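Local coordinates for protein fructuronate-tagaturonate epimerase UxaE from Cohnella laeviribosi in complex with 1 glycerol (Cohnella laeviribosi, PDB 6IL9) that catalyses the epimerisation that interconverts fructuronate and tagaturonate, probably with the help of a zinc ion bound in its TIM barrel, at residues A[247-250]-A[251-254]; A[282-285]-A[286-290]; A[238-241]-A[242-246]; A[165-168]-A[169-172]; A[253-256]-A[257-261]. All blocks are in the same frame, centred on the assembly; numbering follows the deposited sequence.

Contact 1. Residues A[247-250]-A[251-254]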
loop_
_atom_site.group_PDB
_atom_site.type_symbol
_atom_site.label_atom_id
_atom_site.label_comp_id
_atom_site.label_asym_id
_atom_site.label_seq_id
_atom_site.Cartn_x
_atom_site.Cartn_y
_atom_site.Cartn_z
ATOM N N ALA A 247 -15.036 -18.080 -3.254
ATOM C CA ALA A 247 -14.474 -16.736 -3.193
ATOM C C ALA A 247 -15.406 -15.717 -3.839
ATOM O O ALA A 247 -15.556 -14.602 -3.333
ATOM C CB ALA A 247 -13.098 -16.710 -3.859
ATOM N N ILE A 248 -16.026 -16.084 -4.962
ATOM C CA ILE A 248 -16.984 -15.197 -5.625
ATOM C C ILE A 248 -18.149 -14.894 -4.697
ATOM O O ILE A 248 -18.582 -13.743 -4.565
ATOM C CB ILE A 248 -17.469 -15.834 -6.936
ATOM C CG1 ILE A 248 -16.317 -15.917 -7.943
ATOM C CG2 ILE A 248 -18.673 -15.058 -7.523
ATOM C CD1 ILE A 248 -16.630 -16.825 -9.126
ATOM N N GLN A 249 -18.681 -15.930 -4.044
ATOM C CA GLN A 249 -19.788 -15.719 -3.117
ATOM C C GLN A 249 -19.387 -14.775 -1.999
ATOM O O GLN A 249 -20.193 -13.949 -1.552
ATOM C CB GLN A 249 -20.252 -17.057 -2.549
ATOM C CG GLN A 249 -20.861 -17.959 -3.576
ATOM C CD GLN A 249 -22.084 -17.347 -4.210
ATOM O OE1 GLN A 249 -22.161 -17.202 -5.435
ATOM N NE2 GLN A 249 -23.052 -16.970 -3.379
ATOM N N PHE A 250 -18.136 -14.880 -1.548
ATOM C CA PHE A 250 -17.629 -14.027 -0.481
ATOM C C PHE A 250 -17.494 -12.586 -0.955
ATOM O O PHE A 250 -17.827 -11.654 -0.216
ATOM C CB PHE A 250 -16.286 -14.580 0.012
ATOM C CG PHE A 250 -15.652 -13.776 1.119
ATOM C CD1 PHE A 250 -16.298 -13.606 2.338
ATOM C CD2 PHE A 250 -14.394 -13.217 0.946
ATOM C CE1 PHE A 250 -15.709 -12.875 3.360
ATOM C CE2 PHE A 250 -13.796 -12.480 1.960
ATOM C CZ PHE A 250 -14.458 -12.303 3.167
ATOM N N MET A 251 -17.010 -12.390 -2.186
ATOM C CA MET A 251 -16.957 -11.056 -2.776
ATOM C C MET A 251 -18.338 -10.408 -2.789
ATOM O O MET A 251 -18.508 -9.256 -2.371
ATOM C CB MET A 251 -16.397 -11.136 -4.205
ATOM C CG MET A 251 -14.954 -11.623 -4.345
ATOM S SD MET A 251 -14.514 -12.177 -6.040
ATOM C CE MET A 251 -13.083 -13.177 -5.644
ATOM N N ILE A 252 -19.337 -11.139 -3.285
ATOM C CA ILE A 252 -20.683 -10.588 -3.397
ATOM C C ILE A 252 -21.236 -10.254 -2.016
ATOM O O ILE A 252 -21.848 -9.200 -1.817
ATOM C CB ILE A 252 -21.600 -11.570 -4.143
ATOM C CG1 ILE A 252 -21.125 -11.729 -5.589
ATOM C CG2 ILE A 252 -23.046 -11.086 -4.100
ATOM C CD1 ILE A 252 -21.557 -13.039 -6.234
ATOM N N TYR A 253 -21.034 -11.154 -1.053
ATOM C CA TYR A 253 -21.562 -10.969 0.297
ATOM C C TYR A 253 -20.999 -9.707 0.941
ATOM O O TYR A 253 -21.737 -8.911 1.536
ATOM C CB TYR A 253 -21.228 -12.204 1.133
ATOM C CG TYR A 253 -21.332 -12.038 2.637
ATOM C CD1 TYR A 253 -22.572 -12.051 3.274
ATOM C CD2 TYR A 253 -20.187 -11.909 3.422
ATOM C CE1 TYR A 253 -22.666 -11.925 4.657
ATOM C CE2 TYR A 253 -20.271 -11.774 4.805
ATOM C CZ TYR A 253 -21.514 -11.780 5.413
ATOM O OH TYR A 253 -21.607 -11.652 6.783
ATOM N N ILE A 254 -19.689 -9.506 0.820
ATOM C CA ILE A 254 -19.058 -8.312 1.383
ATOM C C ILE A 254 -19.532 -7.063 0.650
ATOM O O ILE A 254 -19.842 -6.035 1.271
ATOM C CB ILE A 254 -17.524 -8.453 1.332
ATOM C CG1 ILE A 254 -17.038 -9.571 2.271
ATOM C CG2 ILE A 254 -16.853 -7.128 1.649
ATOM C CD1 ILE A 254 -17.440 -9.391 3.734
#
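F250 lays its ring alongside I254, whose CG1 rides over one ring face toward the rim, a CH-pi contact with CG1 4.0 Å from the centroid of the F250 ring. The ring gets there because its CG is anti to the backbone N (chi1 180°), which sends it along the helix toward the next turn. With F250 cut back to an alanine, I254 CG1 is likely to lose its aromatic neighbour, and a gap to open beside L181 and Q186, which the ring touches. The thioether chain of M251 lies back over the preceding turn, with CG 3.2 Å from A247 O and CE 4.0 Å from A247 CB. I248 and I252 point the same way, side by side, I248 CG2 being 3.7 Å from I252 CD1, and both also meet helix 281-293. I254 N donates to F250 O at 3.0 Å. It is i to i+4 packing along an alpha helix that rests on strand 178-182 and a neighbouring helix, as in the outer layer of a TIM barrel.

Contact 2. Residues A[282-285]-A[286-290]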
loop_
_atom_site.group_PDB
_atom_site.type_symbol
_atom_site.label_atom_id
_atom_site.label_comp_id
_atom_site.label_asym_id
_atom_site.label_seq_id
_atom_site.Cartn_x
_atom_site.Cartn_y
_atom_site.Cartn_z
ATOM N N GLY A 282 -8.485 -16.929 -18.207
ATOM C CA GLY A 282 -9.838 -17.449 -18.345
ATOM C C GLY A 282 -10.588 -17.518 -17.022
ATOM O O GLY A 282 -11.801 -17.283 -16.970
ATOM N N SER A 283 -9.885 -17.857 -15.938
ATOM C CA SER A 283 -10.515 -17.846 -14.620
ATOM C C SER A 283 -10.869 -16.426 -14.208
ATOM O O SER A 283 -11.939 -16.178 -13.639
ATOM C CB SER A 283 -9.585 -18.481 -13.591
ATOM O OG SER A 283 -9.118 -19.736 -14.045
ATOM N N HIS A 284 -9.967 -15.487 -14.489
ATOM C CA HIS A 284 -10.224 -14.068 -14.245
ATOM C C HIS A 284 -11.510 -13.620 -14.935
ATOM O O HIS A 284 -12.361 -12.954 -14.327
ATOM C CB HIS A 284 -8.997 -13.287 -14.733
ATOM C CG HIS A 284 -9.131 -11.796 -14.685
ATOM N ND1 HIS A 284 -8.203 -10.966 -15.277
ATOM C CD2 HIS A 284 -10.055 -10.984 -14.119
ATOM C CE1 HIS A 284 -8.548 -9.706 -15.076
ATOM N NE2 HIS A 284 -9.671 -9.688 -14.383
ATOM N N PHE A 285 -11.679 -13.993 -16.206
ATOM C CA PHE A 285 -12.907 -13.662 -16.922
ATOM C C PHE A 285 -14.137 -14.189 -16.190
ATOM O O PHE A 285 -15.140 -13.482 -16.046
ATOM C CB PHE A 285 -12.863 -14.224 -18.344
ATOM C CG PHE A 285 -14.091 -13.904 -19.148
ATOM C CD1 PHE A 285 -14.210 -12.683 -19.808
ATOM C CD2 PHE A 285 -15.142 -14.806 -19.236
ATOM C CE1 PHE A 285 -15.340 -12.379 -20.542
ATOM C CE2 PHE A 285 -16.270 -14.506 -19.957
ATOM C CZ PHE A 285 -16.377 -13.284 -20.617
ATOM N N LEU A 286 -14.095 -15.450 -15.753
ATOM C CA LEU A 286 -15.267 -16.028 -15.097
ATOM C C LEU A 286 -15.589 -15.297 -13.794
ATOM O O LEU A 286 -16.754 -14.978 -13.525
ATOM C CB LEU A 286 -15.037 -17.517 -14.836
ATOM C CG LEU A 286 -16.183 -18.262 -14.139
ATOM C CD1 LEU A 286 -16.389 -19.627 -14.795
ATOM C CD2 LEU A 286 -15.877 -18.442 -12.668
ATOM N N VAL A 287 -14.569 -15.021 -12.982
ATOM C CA VAL A 287 -14.788 -14.314 -11.723
ATOM C C VAL A 287 -15.423 -12.956 -11.993
ATOM O O VAL A 287 -16.451 -12.605 -11.403
ATOM C CB VAL A 287 -13.466 -14.176 -10.948
ATOM C CG1 VAL A 287 -13.637 -13.219 -9.750
ATOM C CG2 VAL A 287 -12.958 -15.548 -10.499
ATOM N N ALA A 288 -14.839 -12.194 -12.922
ATOM C CA ALA A 288 -15.353 -10.857 -13.212
ATOM C C ALA A 288 -16.765 -10.923 -13.771
ATOM O O ALA A 288 -17.642 -10.159 -13.358
ATOM C CB ALA A 288 -14.423 -10.138 -14.199
ATOM N N SER A 289 -17.011 -11.860 -14.689
ATOM C CA SER A 289 -18.330 -11.971 -15.291
ATOM C C SER A 289 -19.389 -12.259 -14.237
ATOM O O SER A 289 -20.496 -11.712 -14.289
ATOM C CB SER A 289 -18.323 -13.070 -16.353
ATOM O OG SER A 289 -19.539 -13.084 -17.062
ATOM N N GLU A 290 -19.067 -13.118 -13.270
ATOM C CA GLU A 290 -20.033 -13.435 -12.226
ATOM C C GLU A 290 -20.299 -12.234 -11.337
ATOM O O GLU A 290 -21.442 -11.989 -10.945
ATOM C CB GLU A 290 -19.535 -14.602 -11.379
ATOM C CG GLU A 290 -19.540 -15.919 -12.119
ATOM C CD GLU A 290 -20.897 -16.240 -12.701
ATOM O OE1 GLU A 290 -21.850 -16.500 -11.923
ATOM O OE2 GLU A 290 -21.013 -16.224 -13.940
#
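F285 and S289 meet one helical turn apart: S289 N donates to F285 O at 2.8 Å, and S289 CB lies 3.2 Å from the same oxygen. The F285 ring has its CG anti to the backbone N (chi1 -179°) and therefore runs forward along the helix until CE2 comes within 4.4 Å of S289 CB. H284 does much the same beside A288. Its CD2 is 4.4 Å from A288 CB, while A288 N makes a nearly straight bond of 2.9 Å to H284 O, with an N-H...O angle of 171°. V287 turns its CG2 branch back against the previous turn, 3.4 Å from S283 O, the carbonyl that accepts its own N-H. So each of the two rings is followed, four residues on, by a small side chain, and the rings touch these only lightly.

What positions the rings comes from the next shell. H284 is hydrogen-bonded at NE2 to Y338 OH and at ND1 to H329 ND1, two bonds that fix the turn of the buried imidazole, while F285 meets the ring of F223 with the planes about 45° apart. I332 touches both rings and F336 touches A288 and S289, which seats this flank on helix 319-336. Helix 281-293 is the connection between strands 267-271 and 300-302, a beta-alpha-beta crossover of the TIM barrel.

Contact 3. Residues A[238-241]-A[242-246]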
loop_
_atom_site.group_PDB
_atom_site.type_symbol
_atom_site.label_atom_id
_atom_site.label_comp_id
_atom_site.label_asym_id
_atom_site.label_seq_id
_atom_site.Cartn_x
_atom_site.Cartn_y
_atom_site.Cartn_z
ATOM N N MET A 238 -15.302 -26.648 -14.946
ATOM C CA MET A 238 -15.462 -27.324 -13.659
ATOM C C MET A 238 -14.358 -26.945 -12.687
ATOM O O MET A 238 -14.616 -26.710 -11.498
ATOM C CB MET A 238 -15.472 -28.842 -13.853
ATOM C CG MET A 238 -16.686 -29.341 -14.545
ATOM S SD MET A 238 -16.905 -31.150 -14.477
ATOM C CE MET A 238 -18.261 -31.161 -15.603
ATOM N N ARG A 239 -13.111 -26.920 -13.157
ATOM C CA ARG A 239 -12.039 -26.527 -12.261
ATOM C C ARG A 239 -12.227 -25.086 -11.798
ATOM O O ARG A 239 -12.091 -24.790 -10.607
ATOM C CB ARG A 239 -10.686 -26.720 -12.942
ATOM C CG ARG A 239 -9.529 -26.668 -11.979
ATOM C CD ARG A 239 -8.196 -26.779 -12.707
ATOM N NE ARG A 239 -8.010 -28.087 -13.334
ATOM C CZ ARG A 239 -7.555 -29.164 -12.700
ATOM N NH1 ARG A 239 -7.251 -29.101 -11.411
ATOM N NH2 ARG A 239 -7.409 -30.307 -13.358
ATOM N N ASP A 240 -12.561 -24.181 -12.724
ATOM C CA ASP A 240 -12.762 -22.777 -12.361
ATOM C C ASP A 240 -13.846 -22.619 -11.298
ATOM O O ASP A 240 -13.680 -21.853 -10.344
ATOM C CB ASP A 240 -13.128 -21.953 -13.594
ATOM C CG ASP A 240 -11.918 -21.547 -14.412
ATOM O OD1 ASP A 240 -10.785 -21.630 -13.891
ATOM O OD2 ASP A 240 -12.116 -21.138 -15.574
ATOM N N VAL A 241 -14.970 -23.321 -11.458
ATOM C CA VAL A 241 -16.041 -23.237 -10.465
ATOM C C VAL A 241 -15.545 -23.721 -9.105
ATOM O O VAL A 241 -15.774 -23.079 -8.072
ATOM C CB VAL A 241 -17.278 -24.023 -10.944
ATOM C CG1 VAL A 241 -18.359 -24.073 -9.848
ATOM C CG2 VAL A 241 -17.842 -23.407 -12.215
ATOM N N LEU A 242 -14.833 -24.853 -9.079
ATOM C CA LEU A 242 -14.365 -25.388 -7.803
ATOM C C LEU A 242 -13.361 -24.459 -7.130
ATOM O O LEU A 242 -13.378 -24.302 -5.904
ATOM C CB LEU A 242 -13.742 -26.766 -8.012
ATOM C CG LEU A 242 -14.720 -27.855 -8.433
ATOM C CD1 LEU A 242 -13.978 -29.170 -8.648
ATOM C CD2 LEU A 242 -15.803 -28.023 -7.378
ATOM N N VAL A 243 -12.470 -23.843 -7.912
ATOM C CA VAL A 243 -11.417 -23.025 -7.322
ATOM C C VAL A 243 -11.985 -21.718 -6.779
ATOM O O VAL A 243 -11.568 -21.242 -5.716
ATOM C CB VAL A 243 -10.296 -22.771 -8.352
ATOM C CG1 VAL A 243 -9.266 -21.801 -7.784
ATOM C CG2 VAL A 243 -9.623 -24.088 -8.743
ATOM N N TYR A 244 -12.940 -21.116 -7.494
ATOM C CA TYR A 244 -13.296 -19.724 -7.278
ATOM C C TYR A 244 -14.707 -19.474 -6.752
ATOM O O TYR A 244 -14.964 -18.358 -6.287
ATOM C CB TYR A 244 -13.113 -18.923 -8.583
ATOM C CG TYR A 244 -11.666 -18.823 -9.013
ATOM C CD1 TYR A 244 -10.791 -17.948 -8.377
ATOM C CD2 TYR A 244 -11.166 -19.626 -10.029
ATOM C CE1 TYR A 244 -9.461 -17.870 -8.748
ATOM C CE2 TYR A 244 -9.832 -19.553 -10.409
ATOM C CZ TYR A 244 -8.990 -18.670 -9.764
ATOM O OH TYR A 244 -7.667 -18.590 -10.129
ATOM N N ARG A 245 -15.626 -20.449 -6.804
ATOM C CA ARG A 245 -17.027 -20.145 -6.498
ATOM C C ARG A 245 -17.189 -19.600 -5.085
ATOM O O ARG A 245 -17.896 -18.608 -4.871
ATOM C CB ARG A 245 -17.919 -21.376 -6.681
ATOM C CG ARG A 245 -19.361 -21.109 -6.275
ATOM C CD ARG A 245 -20.283 -22.294 -6.502
ATOM N NE ARG A 245 -21.428 -22.257 -5.586
ATOM C CZ ARG A 245 -22.505 -21.489 -5.742
ATOM N NH1 ARG A 245 -22.619 -20.670 -6.786
ATOM N NH2 ARG A 245 -23.478 -21.536 -4.842
ATOM N N GLU A 246 -16.554 -20.246 -4.100
ATOM C CA GLU A 246 -16.706 -19.782 -2.725
ATOM C C GLU A 246 -16.135 -18.378 -2.557
ATOM O O GLU A 246 -16.687 -17.558 -1.815
ATOM C CB GLU A 246 -16.041 -20.766 -1.762
ATOM C CG GLU A 246 -16.193 -20.390 -0.302
ATOM C CD GLU A 246 -15.530 -21.393 0.631
ATOM O OE1 GLU A 246 -15.316 -22.554 0.207
ATOM O OE2 GLU A 246 -15.231 -21.021 1.789
#
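D240 and Y244 belong to the same flank of the alpha helix 234-259, one of the helices outside the TIM barrel, and they are joined by a backbone bond, with the side chains only loosely near each other. Among the hydrogen bonds, Y244 N donates to D240 O at 3.0 Å, but with an N-H...O angle of only 143°; R245 N to V241 O is bent too, whereas L242 N meets M238 O more squarely. The less straight bonds go with the backbone of Y244, whose phi of -115° departs from that of its helical neighbours.

The polar ends reach to other parts of the fold. D240 OD1 is hydrogen-bonded to S283 OG of helix 281-293, and the R239 guanidinium, swung off by the bend at chi3, gives NH1 to A194 O.

Apolar contacts follow the i to i+4 spacing. R239 uses its aliphatic part, CG lying 4.1 Å from V243 CG2. V241 and R245 run side by side, with V241 CG1 4.2 Å from R245 CB, and they continue onto helix 208-218 through Y214 and V210.

Within the helix, V243 CG1 stands over one face of the Y244 ring, 3.5 Å above the plane and offset toward the rim; S283 and V287 of helix 281-293 also meet this ring. The D240 carboxylate is turned 63° from the ring, while D240 O comes to the ring edge, 3.4 Å from Y244 CD2.

Contact 4. Residues A[165-168]-A[169-172]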
loop_
_atom_site.group_PDB
_atom_site.type_symbol
_atom_site.label_atom_id
_atom_site.label_comp_id
_atom_site.label_asym_id
_atom_site.label_seq_id
_atom_site.Cartn_x
_atom_site.Cartn_y
_atom_site.Cartn_z
ATOM N N GLU A 165 -14.654 -9.323 8.863
ATOM C CA GLU A 165 -15.707 -8.315 8.772
ATOM C C GLU A 165 -15.488 -7.184 9.767
ATOM O O GLU A 165 -15.792 -6.023 9.469
ATOM C CB GLU A 165 -17.075 -8.964 8.996
ATOM C CG GLU A 165 -17.453 -9.961 7.932
ATOM C CD GLU A 165 -18.883 -10.448 8.070
ATOM O OE1 GLU A 165 -19.111 -11.658 7.870
ATOM O OE2 GLU A 165 -19.771 -9.627 8.374
ATOM N N GLU A 166 -14.969 -7.506 10.958
ATOM C CA GLU A 166 -14.694 -6.473 11.955
ATOM C C GLU A 166 -13.713 -5.438 11.419
ATOM O O GLU A 166 -13.873 -4.236 11.661
ATOM C CB GLU A 166 -14.152 -7.111 13.236
ATOM C CG GLU A 166 -14.514 -6.360 14.504
ATOM C CD GLU A 166 -13.430 -6.431 15.572
ATOM O OE1 GLU A 166 -13.430 -5.568 16.480
ATOM O OE2 GLU A 166 -12.583 -7.352 15.507
ATOM N N ASP A 167 -12.699 -5.891 10.681
ATOM C CA ASP A 167 -11.703 -4.990 10.112
ATOM C C ASP A 167 -12.273 -4.165 8.965
ATOM O O ASP A 167 -11.917 -2.990 8.813
ATOM C CB ASP A 167 -10.489 -5.800 9.645
ATOM C CG ASP A 167 -9.721 -6.425 10.804
ATOM O OD1 ASP A 167 -9.741 -5.840 11.909
ATOM O OD2 ASP A 167 -9.099 -7.489 10.615
ATOM N N ILE A 168 -13.168 -4.750 8.170
ATOM C CA ILE A 168 -13.856 -3.994 7.123
ATOM C C ILE A 168 -14.728 -2.901 7.737
ATOM O O ILE A 168 -14.758 -1.758 7.261
ATOM C CB ILE A 168 -14.683 -4.952 6.248
ATOM C CG1 ILE A 168 -13.746 -5.930 5.532
ATOM C CG2 ILE A 168 -15.550 -4.188 5.279
ATOM C CD1 ILE A 168 -14.469 -7.121 4.929
ATOM N N ARG A 169 -15.469 -3.246 8.796
ATOM C CA ARG A 169 -16.271 -2.243 9.493
ATOM C C ARG A 169 -15.401 -1.130 10.054
ATOM O O ARG A 169 -15.761 0.049 9.970
ATOM C CB ARG A 169 -17.070 -2.895 10.623
ATOM C CG ARG A 169 -18.192 -3.798 10.161
ATOM C CD ARG A 169 -19.191 -4.068 11.292
ATOM N NE ARG A 169 -18.579 -4.777 12.411
ATOM C CZ ARG A 169 -18.444 -6.100 12.486
ATOM N NH1 ARG A 169 -18.873 -6.879 11.501
ATOM N NH2 ARG A 169 -17.872 -6.646 13.552
ATOM N N MET A 170 -14.261 -1.493 10.648
ATOM C CA MET A 170 -13.352 -0.498 11.208
ATOM C C MET A 170 -12.839 0.436 10.122
ATOM O O MET A 170 -12.872 1.662 10.275
ATOM C CB MET A 170 -12.191 -1.194 11.920
ATOM C CG MET A 170 -11.058 -0.266 12.374
ATOM S SD MET A 170 -9.674 -1.146 13.161
ATOM C CE MET A 170 -9.076 -2.196 11.831
ATOM N N ALA A 171 -12.370 -0.133 9.009
ATOM C CA ALA A 171 -11.879 0.683 7.907
ATOM C C ALA A 171 -12.932 1.681 7.445
ATOM O O ALA A 171 -12.635 2.860 7.225
ATOM C CB ALA A 171 -11.444 -0.218 6.747
ATOM N N LEU A 172 -14.176 1.232 7.289
ATOM C CA LEU A 172 -15.204 2.161 6.830
ATOM C C LEU A 172 -15.485 3.226 7.880
ATOM O O LEU A 172 -15.671 4.402 7.543
ATOM C CB LEU A 172 -16.481 1.398 6.469
ATOM C CG LEU A 172 -16.386 0.564 5.189
ATOM C CD1 LEU A 172 -17.438 -0.536 5.164
ATOM C CD2 LEU A 172 -16.547 1.462 3.984
#
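In helix 165-173, an outer helix of the barrel, the guanidinium of R169 folds back over E165 and E166. A bend at chi3 (-63°) lays the flat group down on the preceding turn, where one face takes E165 O and E166 CA, both offset toward the rim. R169 NH2 is 3.5 Å from E166 CG and R169 NH1 is 3.7 Å from E165 CB, so the arginine rests on the aliphatic parts of the two glutamates. The charged ends do not pair: E165 OE2 stays 4.3 Å from R169 NH1, beyond a salt bridge, though the attraction at that range is likely to be felt. Both instead look to helix 234-259, where K257 NZ forms a salt bridge with E165 OE2, Y258 OH is hydrogen-bonded to E165 OE2 and to R169 NH1, and Y253 OH to E165 OE1.

The helix links strands 156-162 and 178-182 in a beta-alpha-beta unit of the TIM barrel, and I168 is on its inner flank, touching L162, L179 and L181. I168 CG2 lies 4.1 Å from L172 CD1, the two side chains pointing the same way. L172 N bonds to I168 O at 3.0 Å.

On another flank M170 runs alongside D167. Its last torsion (chi3 63°) curls the methyl round, bringing M170 CE to 3.7 Å from D167 OD1. The backbone bond of R169 N to E165 O, 2.9 Å long, is nearly straight at 168°.

Contact 5. Residues A[253-256]-A[257-261]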
loop_
_atom_site.group_PDB
_atom_site.type_symbol
_atom_site.label_atom_id
_atom_site.label_comp_id
_atom_site.label_asym_id
_atom_site.label_seq_id
_atom_site.Cartn_x
_atom_site.Cartn_y
_atom_site.Cartn_z
ATOM N N TYR A 253 -21.034 -11.154 -1.053
ATOM C CA TYR A 253 -21.562 -10.969 0.297
ATOM C C TYR A 253 -20.999 -9.707 0.941
ATOM O O TYR A 253 -21.737 -8.911 1.536
ATOM C CB TYR A 253 -21.228 -12.204 1.133
ATOM C CG TYR A 253 -21.332 -12.038 2.637
ATOM C CD1 TYR A 253 -22.572 -12.051 3.274
ATOM C CD2 TYR A 253 -20.187 -11.909 3.422
ATOM C CE1 TYR A 253 -22.666 -11.925 4.657
ATOM C CE2 TYR A 253 -20.271 -11.774 4.805
ATOM C CZ TYR A 253 -21.514 -11.780 5.413
ATOM O OH TYR A 253 -21.607 -11.652 6.783
ATOM N N ILE A 254 -19.689 -9.506 0.820
ATOM C CA ILE A 254 -19.058 -8.312 1.383
ATOM C C ILE A 254 -19.532 -7.063 0.650
ATOM O O ILE A 254 -19.842 -6.035 1.271
ATOM C CB ILE A 254 -17.524 -8.453 1.332
ATOM C CG1 ILE A 254 -17.038 -9.571 2.271
ATOM C CG2 ILE A 254 -16.853 -7.128 1.649
ATOM C CD1 ILE A 254 -17.440 -9.391 3.734
ATOM N N TYR A 255 -19.572 -7.116 -0.683
ATOM C CA TYR A 255 -20.031 -5.954 -1.440
ATOM C C TYR A 255 -21.428 -5.528 -0.994
ATOM O O TYR A 255 -21.677 -4.346 -0.723
ATOM C CB TYR A 255 -20.024 -6.238 -2.948
ATOM C CG TYR A 255 -20.555 -5.029 -3.679
ATOM C CD1 TYR A 255 -19.763 -3.890 -3.828
ATOM C CD2 TYR A 255 -21.862 -4.991 -4.163
ATOM C CE1 TYR A 255 -20.242 -2.756 -4.437
ATOM C CE2 TYR A 255 -22.355 -3.847 -4.787
ATOM C CZ TYR A 255 -21.535 -2.740 -4.924
ATOM O OH TYR A 255 -22.013 -1.600 -5.531
ATOM N N GLU A 256 -22.349 -6.488 -0.891
ATOM C CA GLU A 256 -23.722 -6.134 -0.562
ATOM C C GLU A 256 -23.867 -5.727 0.900
ATOM O O GLU A 256 -24.654 -4.827 1.208
ATOM C CB GLU A 256 -24.657 -7.297 -0.902
ATOM C CG GLU A 256 -24.751 -7.550 -2.394
ATOM C CD GLU A 256 -25.543 -8.805 -2.757
ATOM O OE1 GLU A 256 -25.862 -9.618 -1.862
ATOM O OE2 GLU A 256 -25.847 -8.974 -3.957
ATOM N N LYS A 257 -23.106 -6.349 1.801
ATOM C CA LYS A 257 -23.258 -6.055 3.226
ATOM C C LYS A 257 -22.621 -4.721 3.603
ATOM O O LYS A 257 -23.180 -3.977 4.420
ATOM C CB LYS A 257 -22.661 -7.185 4.070
ATOM C CG LYS A 257 -23.046 -7.121 5.559
ATOM C CD LYS A 257 -22.648 -8.380 6.327
ATOM C CE LYS A 257 -22.986 -8.252 7.821
ATOM N NZ LYS A 257 -22.609 -9.487 8.584
ATOM N N TYR A 258 -21.468 -4.387 3.009
ATOM C CA TYR A 258 -20.627 -3.298 3.504
ATOM C C TYR A 258 -20.317 -2.203 2.489
ATOM O O TYR A 258 -20.192 -1.041 2.883
ATOM C CB TYR A 258 -19.294 -3.859 4.019
ATOM C CG TYR A 258 -19.446 -4.700 5.263
ATOM C CD1 TYR A 258 -19.897 -4.135 6.450
ATOM C CD2 TYR A 258 -19.149 -6.053 5.249
ATOM C CE1 TYR A 258 -20.046 -4.893 7.586
ATOM C CE2 TYR A 258 -19.284 -6.825 6.384
ATOM C CZ TYR A 258 -19.738 -6.237 7.550
ATOM O OH TYR A 258 -19.873 -7.010 8.680
ATOM N N ILE A 259 -20.158 -2.528 1.213
ATOM C CA ILE A 259 -19.743 -1.515 0.237
ATOM C C ILE A 259 -20.937 -0.744 -0.303
ATOM O O ILE A 259 -20.965 0.488 -0.260
ATOM C CB ILE A 259 -18.944 -2.179 -0.904
ATOM C CG1 ILE A 259 -17.855 -3.099 -0.336
ATOM C CG2 ILE A 259 -18.361 -1.123 -1.856
ATOM C CD1 ILE A 259 -16.788 -2.372 0.473
ATOM N N GLN A 260 -21.922 -1.475 -0.836
ATOM C CA GLN A 260 -23.162 -0.883 -1.318
ATOM C C GLN A 260 -23.798 0.011 -0.261
ATOM O O GLN A 260 -24.379 1.054 -0.583
ATOM C CB GLN A 260 -24.112 -2.016 -1.705
ATOM C CG GLN A 260 -25.334 -1.666 -2.519
ATOM C CD GLN A 260 -25.872 -2.897 -3.236
ATOM O OE1 GLN A 260 -26.165 -2.861 -4.429
ATOM N NE2 GLN A 260 -25.981 -4.004 -2.507
ATOM N N THR A 261 -23.681 -0.380 1.006
ATOM C CA THR A 261 -24.334 0.288 2.124
ATOM C C THR A 261 -23.497 1.400 2.752
ATOM O O THR A 261 -23.916 1.965 3.768
ATOM C CB THR A 261 -24.674 -0.739 3.205
ATOM O OG1 THR A 261 -23.469 -1.411 3.615
ATOM C CG2 THR A 261 -25.661 -1.766 2.669
HETATM O O HOH W 1 -26.938 -4.162 -0.192
#
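Y255 O accepts two backbone N-H groups: Q260 N at 2.9 Å, almost straight at 170°, and I259 N at 3.1 Å in a weak, bent bond. The bond to Q260 spans five residues, one more than an alpha-helical turn, so the chain widens here. The Y255 ring sits beside the widened turn, I259 crossing it at about a right angle with I259 CB 3.5 Å from Y255 CD1, while Q260 N lies over one face toward the rim. Replacing the tyrosine with an alanine would probably leave I259 CB and CG2 without their packing partner and open a gap toward V296 and D297. On the neighbouring flank K257, extended from CG onward, runs alongside Y253; K257 NZ donates to Y253 OH at 3.0 Å and K257 CD touches the ring at Y253 CZ, 3.7 Å away. E165 holds both, Y253 OH at OE1 and K257 NZ by a salt bridge at OE2. The Y258 ring meets I254, CD2 lying 4.0 Å from I254 CD1. T261 OG1 donates to K257 O at 2.7 Å from above the carbonyl plane. The i to i+5 bond at Y255 O marks a pi-type turn at 257-259, late in a helix outside the TIM barrel.

In the fold
Contacts 1, 3 and 5 lie along helix 234-259 in the order 3, 1, 5, the last two sharing Y253 and I254, while contacts 2 and 4 lie on helices 281-293 and 165-173. Contacts 1 and 2 are the buried pair, their centres 13 Å apart, and touch through aliphatic and thioether groups such as M251 SD against V287 CG1. Contact 3, only partly buried, meets contact 2 by a mix of polar and ring packing, with S283 CB 3.4 Å from Y244 CE2. Toward the other end, contacts 4 and 5 are only partly buried, contact 5 with the most exposed residues, and join through carboxylate, hydroxyl and amine groups gathered round E165, backed by I168 against I254. Contacts 2 and 4 stay apart, nearest atoms about 16 Å.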